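Local coordinates for RNA pseudouridylate synthase domain-containing protein 4 (Homo sapiens, PDB 5UBA) that isomerises uridine to pseudouridine in mitochondrial RNAs, including 16S ribosomal RNA, a modification needed to assemble that RNA into a functional mitochondrial ribosome, at residues 109-114 against 255-260. Residues are numbered along the deposited sequence; the frame is centred on the assembly and turned at random.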
# COMPACT_ATOMS: atom_id res chain seq x y z
N ARG A 109 -9.87 13.49 -4.70
CA ARG A 109 -8.72 13.14 -5.56
C ARG A 109 -7.71 14.27 -5.79
O ARG A 109 -7.11 14.39 -6.87
CB ARG A 109 -9.20 12.52 -6.87
CG ARG A 109 -10.10 11.33 -6.65
CD ARG A 109 -10.48 10.67 -7.94
NE ARG A 109 -11.62 9.77 -7.74
CZ ARG A 109 -12.24 9.10 -8.71
NH1 ARG A 109 -11.83 9.17 -9.97
NH2 ARG A 109 -13.27 8.31 -8.40
N GLN A 110 -7.52 15.10 -4.77
CA GLN A 110 -6.61 16.21 -4.82
C GLN A 110 -5.25 15.84 -4.27
O GLN A 110 -4.36 16.67 -4.32
CB GLN A 110 -7.17 17.43 -4.07
CG GLN A 110 -8.43 18.03 -4.71
CD GLN A 110 -8.95 19.23 -3.90
OE1 GLN A 110 -10.03 19.19 -3.31
NE2 GLN A 110 -8.14 20.24 -3.82
N VAL A 111 -5.09 14.62 -3.74
CA VAL A 111 -3.80 14.19 -3.17
C VAL A 111 -3.12 13.19 -4.10
O VAL A 111 -3.75 12.18 -4.49
CB VAL A 111 -4.00 13.48 -1.81
CG1 VAL A 111 -2.68 13.04 -1.21
CG2 VAL A 111 -4.73 14.38 -0.85
N VAL A 112 -1.85 13.44 -4.40
CA VAL A 112 -1.08 12.51 -5.22
C VAL A 112 -0.57 11.44 -4.25
O VAL A 112 0.15 11.77 -3.30
CB VAL A 112 0.12 13.19 -5.89
CG1 VAL A 112 0.97 12.15 -6.62
CG2 VAL A 112 -0.34 14.28 -6.84
N LYS A 113 -0.92 10.18 -4.50
CA LYS A 113 -0.54 9.04 -3.67
C LYS A 113 0.37 8.16 -4.51
O LYS A 113 -0.07 7.67 -5.54
CB LYS A 113 -1.78 8.19 -3.30
CG LYS A 113 -2.85 8.88 -2.47
CD LYS A 113 -4.14 8.05 -2.33
CE LYS A 113 -4.91 7.88 -3.63
NZ LYS A 113 -6.05 6.94 -3.54
N LYS A 114 1.63 7.98 -4.10
CA LYS A 114 2.58 7.11 -4.81
C LYS A 114 2.98 5.95 -3.92
O LYS A 114 3.32 6.16 -2.76
CB LYS A 114 3.84 7.86 -5.21
CG LYS A 114 3.64 9.07 -6.11
CD LYS A 114 3.14 8.69 -7.49
CE LYS A 114 3.23 9.88 -8.43
NZ LYS A 114 2.87 9.56 -9.84
N ARG A 255 5.04 5.36 -0.45
CA ARG A 255 6.27 6.09 -0.61
C ARG A 255 6.13 7.59 -0.49
O ARG A 255 7.00 8.27 0.07
CB ARG A 255 6.87 5.74 -1.98
CG ARG A 255 8.10 6.53 -2.36
CD ARG A 255 9.26 6.19 -1.48
NE ARG A 255 10.48 6.74 -2.04
CZ ARG A 255 11.68 6.58 -1.49
NH1 ARG A 255 11.83 5.89 -0.36
NH2 ARG A 255 12.74 7.12 -2.10
N GLN A 256 5.10 8.13 -1.10
CA GLN A 256 4.97 9.58 -1.19
C GLN A 256 3.51 10.02 -1.16
O GLN A 256 2.66 9.36 -1.74
CB GLN A 256 5.62 10.04 -2.49
CG GLN A 256 5.53 11.52 -2.81
CD GLN A 256 6.35 11.89 -4.02
OE1 GLN A 256 6.37 11.14 -5.02
NE2 GLN A 256 7.04 13.03 -3.97
N LEU A 257 3.26 11.18 -0.55
CA LEU A 257 1.98 11.88 -0.62
C LEU A 257 2.24 13.32 -0.92
O LEU A 257 3.09 13.93 -0.26
CB LEU A 257 1.26 11.85 0.73
CG LEU A 257 0.51 10.64 1.19
CD1 LEU A 257 -0.19 10.95 2.51
CD2 LEU A 257 -0.52 10.17 0.15
N ILE A 258 1.54 13.90 -1.89
CA ILE A 258 1.65 15.34 -2.14
C ILE A 258 0.27 15.92 -1.83
O ILE A 258 -0.71 15.59 -2.50
CB ILE A 258 2.12 15.68 -3.57
CG1 ILE A 258 3.41 14.91 -3.92
CG2 ILE A 258 2.32 17.20 -3.69
CD1 ILE A 258 3.84 15.09 -5.37
N LEU A 259 0.21 16.75 -0.78
CA LEU A 259 -1.03 17.35 -0.31
C LEU A 259 -1.04 18.80 -0.79
O LEU A 259 -0.04 19.50 -0.65
CB LEU A 259 -1.08 17.39 1.22
CG LEU A 259 -1.28 16.12 2.03
CD1 LEU A 259 -1.07 16.42 3.52
CD2 LEU A 259 -2.69 15.61 1.82
N PRO A 260 -2.18 19.27 -1.33
CA PRO A 260 -2.27 20.71 -1.61
C PRO A 260 -2.22 21.53 -0.33
O PRO A 260 -2.35 20.99 0.78
CB PRO A 260 -3.62 20.84 -2.34
CG PRO A 260 -4.39 19.63 -2.01
CD PRO A 260 -3.41 18.55 -1.62
O HOH W 1 -1.46 17.29 -4.65
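Val112 and Lys114 pair with Ile258 and Gln256 in an antiparallel strand contact inside the mixed sheet of the pseudouridine synthase fold, where the start of strand 112-120 runs beside the end of strand 252-259. Val112 and Ile258 form a hydrogen-bonded pair: Val112 N donates to Ile258 O at 3.1 Å, on a lone pair in the carbonyl plane, and Ile258 N returns a bond to Val112 O. Next along, the Lys114 N-H points almost straight at Gln256 O (176°), though the donor is tilted from the carbonyl plane. Lys114 O receives Gln256 N at 3.1 Å and, weakly, Arg255 N; with two residues facing one, this is a classic beta bulge. On one sheet face Val112 CB lies 3.9 Å from Ile258 CB, while Lys114 and Gln256 run side by side. In one of its two conformers, Lys114 puts CG 3.6 Å from Gln256 OE1 and, by a bend at chi2 (-67°), carries NZ to Gln192 OE1; Gln256 NE2 bonds Asn270. The catalytic domain of this RluA-family enzyme is built around such a sheet, and strand 252-259 continues it to strand 269-272 through backbone bonds from Leu257 and Leu259. On the reverse face Leu257 CD2 touches both Val111 CG1 and Lys113 CG, its side chain slanting across theirs, and Val111 CG2 rests 3.6 Å from Leu259 CD2; Lys113 sends its amine to Thr195 O, its side chain about 11 Å from that of Asp83, the probable catalytic residue. Helix 96-107, closed by a Schellman motif at Arg109, packs through Leu105 against Val111 and Pro260. Where the pairing ends, one water donates to Gln110 O and to Ile258 O, which also accepts Val112 N, and Pro260 CD sits 3.4 Å from Gln110 O.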